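Local atomic coordinates of prolyl-tRNA synthetase (Naegleria fowleri, PDB entry 6UYH), a protein that probably charges tRNA(Pro) with proline at the expense of ATP, and is bound here by the inhibitor halofuginone and an ATP analogue. Residues I427-N431 against S432-C436; A409-E412 against M413-I417; N50-F53 against V54-S57; Y26-V29 against I30-E34. All coordinates share one frame; numbering follows the deposited sequence.

Interaction 1: I427-N431 against S432-C436; sequences IKALN and SGNMC
A429 and C436 meet on the packed side of this helix end, the CB of A429 resting 3.8 Å from the SG of C436 and both residues buried. C436 faces the helix, and with SG anti to the carbonyl carbon (chi1 -56°) the sulfur comes to lie by A429 CB; T420 touches both side chains. L430 leans away from the turn, toward A473, S454 of helix 444-457 and R511 of strand 505-512.

The backbone between them turns through a Schellman motif. G433, with positive phi, is its C-prime residue: N434 N bonds to A429 O at 3.0 Å, and G433 N bonds to L430 O, also at 3.0 Å. The amide of N434 adds a second grip on A429 O, ND2 lying in the carbonyl plane on a lone pair at 3.1 Å, with the oxygen close to the plane of the amide. Backbone and side chain of N434 thus both hold this carbonyl, with S432 N adding a weak bond. The motif joins helix 423-431 to strand 435-440 within a beta-alpha-beta unit that starts at strand 417-419.

The other side is looser and faces solvent. S432, exposed and modelled in two conformers, has its hydroxyl OG 3.0 Å from A429 O and 3.1 Å from K428 O, either of which may take its proton; its N bonds to K428 O at 3.1 Å with a bent N-H (135°). K428, also exposed, points outward, while N431 instead bonds the backbone of V459 and, weakly, of E457.

Interaction 2: A409-E412 against M413-I417; sequences ARKE and MNERI
K411 NZ and E415 OE2 form a salt bridge of 2.9 Å, one turn apart on the last stretch of helix 391-415. This is an i to i+4 pair on an exposed helix face. The lysine chain runs extended from CG and bends only at its final torsion (chi4 65°), which brings the ammonium over the carboxylate; NZ meets OE2 from above the carboxylate plane, 35° out of it. The CE of K411 also lies 3.5 Å from OE2, and the two chains cross at a slant.

Beside them R410 and N414 run side by side in the same direction, with the arginine CG 3.7 Å from the amide ND2 and their flat groups 32° apart. The guanidinium of R410 continues to E196, where it makes a salt bridge. On the buried side M413 packs against M435, I204 and F226.

Regular backbone bonds join M413 to A409, N414 to R410 and E415 to K411. R416 N bonds M413 O, with a weak second bond of 3.3 Å to E412 O. R416 turns its guanidinium to the carbonyls of A228 and G433, while its CG sits 3.1 Å from E412 O.

Interaction 3: N50-F53 against V54-S57; sequences NCWF and VWES
W52 and W55 touch near the start of helix 49-67, a contact between successive helical turns (i to i+3 and i to i+4) on a helix consistent with motif 1 of class II synthetases. The CD1 of W55 comes over one face of the W52 indole, 3.6 Å from its CH2, with the planes inclined at 52°. E56, one turn on from W52, crosses the same indole at about a right angle, its OE2 3.4 Å from W52 CD1.

Along the helix the E56 N bond to W52 O is nearly straight (169°), and S57 N bonds F53 O at 2.9 Å. The OG of S57 also lies 3.0 Å from F53 O, its proton not settled, and 3.4 Å from the F53 ring atom CE2.

Further out, Y166 meets W52 edge-to-face, and M75 of the second subunit packs on W52 at the dimer interface. Elsewhere on the helix, V54 packs against L276 and M279 of helix 274-283, while W55 touches T273 and T275, and its side chain lies about 8 Å from the bound ATP analogue. E56 OE2 takes a hydrogen bond from N73 of the second subunit and another from a water at 3.2 Å; that water lies in the indole plane at the edge and accepts from W52 NE1 at 2.8 Å.

Interaction 4: Y26-V29 against I30-E34; sequences YSQV and ITKSE
I30 sets its CG2 methyl over one face of the Y26 ring, a CH-pi contact near the C-terminal end of helix 22-32, which finishes in a Schellman motif with positive phi at E34. The methyl is 4.1 Å from the ring centroid and 22° off the ring normal, shifted toward the rim, with Y26 CE1 the nearest ring atom at 3.8 Å. Y26 carries its ring there with CG anti to the backbone N (chi1 -173°), and its OH goes on to bond P158 O. I280 of helix 274-283 packs against both side chains.

On another face Q28 and K32 lie side by side and point the same way. K32 NZ donates to Q28 OE1 at 3.0 Å, though from above the amide plane and not on a lone pair. NZ also bonds G13 O and OE1 takes the N-H of D15, both in the chain before the helix, while Q28 NE2 bonds E24 one turn back.

Two hydroxyls fold back onto the last turn. T31 OG1 donates to S27 O at 2.8 Å while T31 N, at 3.2 Å, reaches that oxygen from the opposite face of the carbonyl plane; chi1 of 57° turns the hydroxyl back along the helix. Just before E34, V29 O is held twice by S33: by the backbone N, and by OG, in the carbonyl plane at 2.7 Å.

From the N terminus, interaction 4 comes first, at the end of helix 22-32, followed by interaction 3 near the start of helix 49-67; their centres are 15 Å apart and they touch where N50 ND2 packs 4.2 Å from S33 O. Both lean on helix 274-283. Much later come interaction 2, closing helix 391-415, and interaction 1, ending helix 423-431. These two touch directly: M435 N lies 2.8 Å from R416 O, a probable hydrogen bond where strands 417-419 and 435-440 run parallel. Each contact is local and closes no long loop, so all four run in series without nesting or crossing. Interactions 1 and 3 stand on opposite sides of the chain's centre.

Interaction 1: I427-N431 against S432-C436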
# COMPACT_ATOMS: atom_id res chain seq x y z
N ILE A 427 32.80 -23.41 18.84
CA ILE A 427 32.25 -22.70 19.99
C ILE A 427 33.07 -21.45 20.29
O ILE A 427 32.52 -20.44 20.74
CB ILE A 427 32.15 -23.64 21.21
CG1 ILE A 427 31.37 -22.96 22.34
CG2 ILE A 427 33.54 -24.08 21.70
CD1 ILE A 427 29.95 -22.61 21.95
N LYS A 428 34.38 -21.49 20.03
CA LYS A 428 35.22 -20.32 20.25
C LYS A 428 34.81 -19.18 19.33
O LYS A 428 34.64 -18.03 19.77
CB LYS A 428 36.68 -20.69 20.02
CG LYS A 428 37.66 -19.52 20.02
CD LYS A 428 39.02 -19.95 19.50
CE LYS A 428 39.90 -18.77 19.16
NZ LYS A 428 40.58 -18.23 20.37
N ALA A 429 34.64 -19.48 18.04
CA ALA A 429 34.25 -18.45 17.08
C ALA A 429 32.85 -17.94 17.35
O ALA A 429 32.58 -16.73 17.22
CB ALA A 429 34.37 -19.01 15.66
N LEU A 430 31.94 -18.82 17.75
CA LEU A 430 30.58 -18.40 18.09
C LEU A 430 30.59 -17.42 19.26
O LEU A 430 29.93 -16.37 19.21
CB LEU A 430 29.75 -19.64 18.44
CG LEU A 430 28.24 -19.51 18.41
CD1 LEU A 430 27.76 -19.32 16.96
CD2 LEU A 430 27.64 -20.75 19.05
N ASN A 431 31.34 -17.74 20.31
CA ASN A 431 31.38 -16.87 21.49
C ASN A 431 32.08 -15.54 21.22
O ASN A 431 31.88 -14.59 21.99
CB ASN A 431 32.04 -17.60 22.65
CG ASN A 431 31.07 -18.50 23.40
OD1 ASN A 431 29.85 -18.33 23.31
ND2 ASN A 431 31.61 -19.45 24.15
N SER A 432 32.90 -15.44 20.18
CA SER A 432 33.50 -14.16 19.81
C SER A 432 32.70 -13.42 18.75
O SER A 432 33.20 -12.46 18.16
CB SER A 432 34.94 -14.36 19.34
OG SER A 432 35.04 -15.36 18.35
N GLY A 433 31.46 -13.84 18.49
CA GLY A 433 30.57 -13.09 17.62
C GLY A 433 30.75 -13.33 16.14
O GLY A 433 30.50 -12.42 15.35
N ASN A 434 31.16 -14.52 15.75
CA ASN A 434 31.36 -14.85 14.35
C ASN A 434 30.27 -15.78 13.86
O ASN A 434 29.60 -16.47 14.64
CB ASN A 434 32.72 -15.52 14.13
CG ASN A 434 33.87 -14.61 14.49
OD1 ASN A 434 34.21 -13.70 13.74
ND2 ASN A 434 34.50 -14.86 15.65
N MET A 435 30.08 -15.78 12.54
CA MET A 435 29.39 -16.87 11.87
C MET A 435 30.41 -17.93 11.50
O MET A 435 31.58 -17.63 11.26
CB MET A 435 28.68 -16.37 10.62
CG MET A 435 27.72 -15.24 10.90
SD MET A 435 26.70 -14.87 9.46
CE MET A 435 27.83 -13.85 8.52
N CYS A 436 29.95 -19.19 11.47
CA CYS A 436 30.84 -20.34 11.36
C CYS A 436 30.44 -21.19 10.17
O CYS A 436 29.26 -21.54 10.02
CB CYS A 436 30.78 -21.19 12.63
SG CYS A 436 31.17 -20.27 14.12

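Interaction 2: A409-E412 against M413-I417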
# COMPACT_ATOMS: atom_id res chain seq x y z
N ALA A 409 30.50 -2.72 5.10
CA ALA A 409 29.72 -3.77 5.73
C ALA A 409 30.11 -5.14 5.21
O ALA A 409 30.15 -6.12 5.98
CB ALA A 409 28.23 -3.51 5.51
N ARG A 410 30.44 -5.25 3.92
CA ARG A 410 30.83 -6.55 3.39
C ARG A 410 32.18 -6.98 3.95
O ARG A 410 32.38 -8.16 4.25
CB ARG A 410 30.88 -6.54 1.86
CG ARG A 410 30.78 -7.97 1.27
CD ARG A 410 31.15 -8.03 -0.20
NE ARG A 410 30.42 -7.07 -1.02
CZ ARG A 410 29.15 -7.22 -1.40
NH1 ARG A 410 28.45 -8.29 -1.03
NH2 ARG A 410 28.58 -6.29 -2.16
N LYS A 411 33.11 -6.04 4.10
CA LYS A 411 34.41 -6.38 4.69
C LYS A 411 34.25 -6.84 6.13
O LYS A 411 34.85 -7.85 6.54
CB LYS A 411 35.35 -5.18 4.59
CG LYS A 411 36.73 -5.36 5.22
CD LYS A 411 37.51 -4.06 5.06
CE LYS A 411 38.53 -3.85 6.17
NZ LYS A 411 39.58 -4.88 6.13
N GLU A 412 33.43 -6.13 6.91
CA GLU A 412 33.13 -6.57 8.27
C GLU A 412 32.51 -7.96 8.28
O GLU A 412 32.91 -8.83 9.06
CB GLU A 412 32.20 -5.57 8.97
CG GLU A 412 32.80 -4.20 9.23
CD GLU A 412 31.86 -3.30 10.02
OE1 GLU A 412 30.96 -3.83 10.71
OE2 GLU A 412 32.02 -2.06 9.95
N MET A 413 31.51 -8.19 7.42
CA MET A 413 30.84 -9.48 7.42
C MET A 413 31.81 -10.61 7.09
O MET A 413 31.85 -11.64 7.78
CB MET A 413 29.67 -9.47 6.43
CG MET A 413 28.93 -10.82 6.40
SD MET A 413 27.44 -10.78 5.39
CE MET A 413 28.18 -10.74 3.77
N ASN A 414 32.62 -10.43 6.04
CA ASN A 414 33.51 -11.50 5.59
C ASN A 414 34.58 -11.81 6.63
O ASN A 414 34.97 -12.97 6.80
CB ASN A 414 34.15 -11.13 4.25
CG ASN A 414 33.20 -11.29 3.09
OD1 ASN A 414 32.31 -12.14 3.12
ND2 ASN A 414 33.38 -10.47 2.05
N GLU A 415 35.07 -10.78 7.32
CA GLU A 415 36.03 -10.98 8.41
C GLU A 415 35.43 -11.79 9.56
O GLU A 415 36.18 -12.35 10.37
CB GLU A 415 36.51 -9.64 8.96
CG GLU A 415 37.48 -8.88 8.06
CD GLU A 415 37.71 -7.44 8.54
OE1 GLU A 415 36.91 -6.93 9.35
OE2 GLU A 415 38.71 -6.83 8.09
N ARG A 416 34.10 -11.84 9.65
CA ARG A 416 33.41 -12.49 10.76
C ARG A 416 32.79 -13.82 10.36
O ARG A 416 31.91 -14.33 11.06
CB ARG A 416 32.34 -11.56 11.34
CG ARG A 416 32.89 -10.23 11.81
CD ARG A 416 33.49 -10.33 13.19
NE ARG A 416 32.46 -10.41 14.21
CZ ARG A 416 31.81 -9.36 14.70
NH1 ARG A 416 32.10 -8.14 14.25
NH2 ARG A 416 30.87 -9.52 15.62
N ILE A 417 33.22 -14.37 9.23
CA ILE A 417 32.87 -15.72 8.81
C ILE A 417 34.13 -16.57 8.95
O ILE A 417 35.14 -16.32 8.27
CB ILE A 417 32.34 -15.76 7.38
CG1 ILE A 417 31.01 -15.01 7.28
CG2 ILE A 417 32.14 -17.21 6.93
CD1 ILE A 417 30.59 -14.72 5.84

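Interaction 3: N50-F53 against V54-S57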
# COMPACT_ATOMS: atom_id res chain seq x y z
N ASN A 50 9.81 9.61 7.55
CA ASN A 50 11.14 9.33 7.02
C ASN A 50 11.39 7.83 6.97
O ASN A 50 12.16 7.34 6.14
CB ASN A 50 12.21 10.01 7.87
CG ASN A 50 12.05 11.51 7.92
OD1 ASN A 50 11.22 12.09 7.21
ND2 ASN A 50 12.85 12.15 8.76
N CYS A 51 10.72 7.10 7.85
CA CYS A 51 10.83 5.65 7.90
C CYS A 51 10.00 4.99 6.81
O CYS A 51 10.49 4.13 6.07
CB CYS A 51 10.39 5.20 9.28
SG CYS A 51 10.09 3.44 9.40
N TRP A 52 8.73 5.39 6.71
CA TRP A 52 7.86 4.80 5.69
C TRP A 52 8.38 5.08 4.29
O TRP A 52 8.22 4.26 3.39
CB TRP A 52 6.42 5.33 5.86
CG TRP A 52 5.40 4.53 5.06
CD1 TRP A 52 4.66 4.97 3.99
CD2 TRP A 52 5.03 3.16 5.26
NE1 TRP A 52 3.85 3.96 3.53
CE2 TRP A 52 4.05 2.84 4.30
CE3 TRP A 52 5.43 2.18 6.17
CZ2 TRP A 52 3.48 1.57 4.21
CZ3 TRP A 52 4.85 0.92 6.09
CH2 TRP A 52 3.88 0.63 5.12
N PHE A 53 9.05 6.22 4.11
CA PHE A 53 9.69 6.53 2.83
C PHE A 53 10.63 5.42 2.37
O PHE A 53 10.70 5.11 1.18
CB PHE A 53 10.45 7.85 2.92
CG PHE A 53 11.11 8.25 1.62
CD1 PHE A 53 10.41 9.00 0.69
CD2 PHE A 53 12.41 7.86 1.32
CE1 PHE A 53 11.00 9.36 -0.51
CE2 PHE A 53 13.00 8.21 0.11
CZ PHE A 53 12.29 8.96 -0.80
N VAL A 54 11.37 4.82 3.31
CA VAL A 54 12.27 3.73 2.94
C VAL A 54 11.48 2.56 2.37
O VAL A 54 11.84 1.98 1.34
CB VAL A 54 13.12 3.29 4.14
CG1 VAL A 54 14.04 2.12 3.74
CG2 VAL A 54 13.98 4.44 4.65
N TRP A 55 10.39 2.19 3.04
CA TRP A 55 9.61 1.05 2.55
C TRP A 55 8.94 1.37 1.22
O TRP A 55 8.91 0.52 0.32
CB TRP A 55 8.58 0.63 3.60
CG TRP A 55 7.85 -0.63 3.27
CD1 TRP A 55 6.49 -0.78 3.13
CD2 TRP A 55 8.42 -1.93 3.05
NE1 TRP A 55 6.19 -2.10 2.84
CE2 TRP A 55 7.36 -2.82 2.77
CE3 TRP A 55 9.73 -2.43 3.05
CZ2 TRP A 55 7.56 -4.18 2.50
CZ3 TRP A 55 9.94 -3.79 2.77
CH2 TRP A 55 8.86 -4.64 2.51
N GLU A 56 8.45 2.60 1.05
CA GLU A 56 7.90 2.98 -0.25
C GLU A 56 8.96 2.89 -1.35
O GLU A 56 8.64 2.56 -2.50
CB GLU A 56 7.33 4.40 -0.20
CG GLU A 56 6.08 4.51 0.64
CD GLU A 56 5.51 5.91 0.61
OE1 GLU A 56 6.30 6.87 0.46
OE2 GLU A 56 4.29 6.06 0.74
N SER A 57 10.21 3.23 -1.02
CA SER A 57 11.31 3.15 -1.98
C SER A 57 11.58 1.71 -2.38
O SER A 57 11.80 1.42 -3.56
CB SER A 57 12.57 3.79 -1.40
OG SER A 57 12.44 5.20 -1.25
O HOH W 1 1.93 4.05 1.45

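Interaction 4: Y26-V29 against I30-E34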
# COMPACT_ATOMS: atom_id res chain seq x y z
N TYR A 26 19.72 1.20 19.93
CA TYR A 26 18.77 1.02 18.85
C TYR A 26 17.48 1.77 19.13
O TYR A 26 16.94 2.47 18.26
CB TYR A 26 18.48 -0.48 18.68
CG TYR A 26 17.63 -0.90 17.51
CD1 TYR A 26 18.00 -0.60 16.21
CD2 TYR A 26 16.48 -1.66 17.71
CE1 TYR A 26 17.24 -1.02 15.14
CE2 TYR A 26 15.71 -2.11 16.64
CZ TYR A 26 16.10 -1.78 15.36
OH TYR A 26 15.36 -2.22 14.28
N SER A 27 16.98 1.66 20.36
CA SER A 27 15.78 2.38 20.73
C SER A 27 15.97 3.89 20.56
O SER A 27 15.10 4.57 20.00
CB SER A 27 15.39 2.04 22.16
OG SER A 27 14.24 2.77 22.54
N GLN A 28 17.10 4.41 21.01
CA GLN A 28 17.34 5.85 20.91
C GLN A 28 17.47 6.28 19.45
O GLN A 28 16.94 7.33 19.07
CB GLN A 28 18.57 6.25 21.72
CG GLN A 28 18.35 6.14 23.22
CD GLN A 28 19.38 6.92 24.02
OE1 GLN A 28 19.90 7.94 23.57
NE2 GLN A 28 19.70 6.43 25.22
N VAL A 29 18.14 5.48 18.62
CA VAL A 29 18.34 5.88 17.23
C VAL A 29 17.03 5.86 16.45
O VAL A 29 16.75 6.78 15.67
CB VAL A 29 19.41 4.99 16.56
CG1 VAL A 29 19.44 5.22 15.05
CG2 VAL A 29 20.79 5.28 17.16
N ILE A 30 16.20 4.82 16.63
CA ILE A 30 14.99 4.76 15.81
C ILE A 30 13.96 5.82 16.24
O ILE A 30 13.18 6.29 15.40
CB ILE A 30 14.37 3.35 15.81
CG1 ILE A 30 13.82 2.99 17.19
CG2 ILE A 30 15.37 2.31 15.24
CD1 ILE A 30 13.36 1.52 17.32
N THR A 31 13.95 6.21 17.52
CA THR A 31 12.98 7.21 17.97
C THR A 31 13.47 8.63 17.72
O THR A 31 12.72 9.47 17.21
CB THR A 31 12.65 7.03 19.46
OG1 THR A 31 13.84 7.10 20.25
CG2 THR A 31 11.93 5.70 19.70
N LYS A 32 14.72 8.92 18.09
CA LYS A 32 15.20 10.30 18.00
C LYS A 32 15.45 10.73 16.55
O LYS A 32 15.45 11.93 16.27
CB LYS A 32 16.47 10.46 18.84
CG LYS A 32 16.21 10.26 20.32
CD LYS A 32 17.47 10.39 21.16
CE LYS A 32 17.13 10.28 22.64
NZ LYS A 32 18.32 10.45 23.53
N SER A 33 15.65 9.78 15.65
CA SER A 33 15.71 10.09 14.23
C SER A 33 14.34 10.35 13.62
O SER A 33 14.28 10.65 12.43
CB SER A 33 16.34 8.94 13.47
OG SER A 33 15.51 7.78 13.51
N GLU A 34 13.26 10.24 14.41
CA GLU A 34 11.88 10.33 13.93
C GLU A 34 11.54 9.22 12.94
O GLU A 34 10.69 9.38 12.06
CB GLU A 34 11.59 11.72 13.32
CG GLU A 34 11.82 12.85 14.33
CD GLU A 34 11.42 14.22 13.82
OE1 GLU A 34 10.84 14.33 12.72
OE2 GLU A 34 11.69 15.21 14.53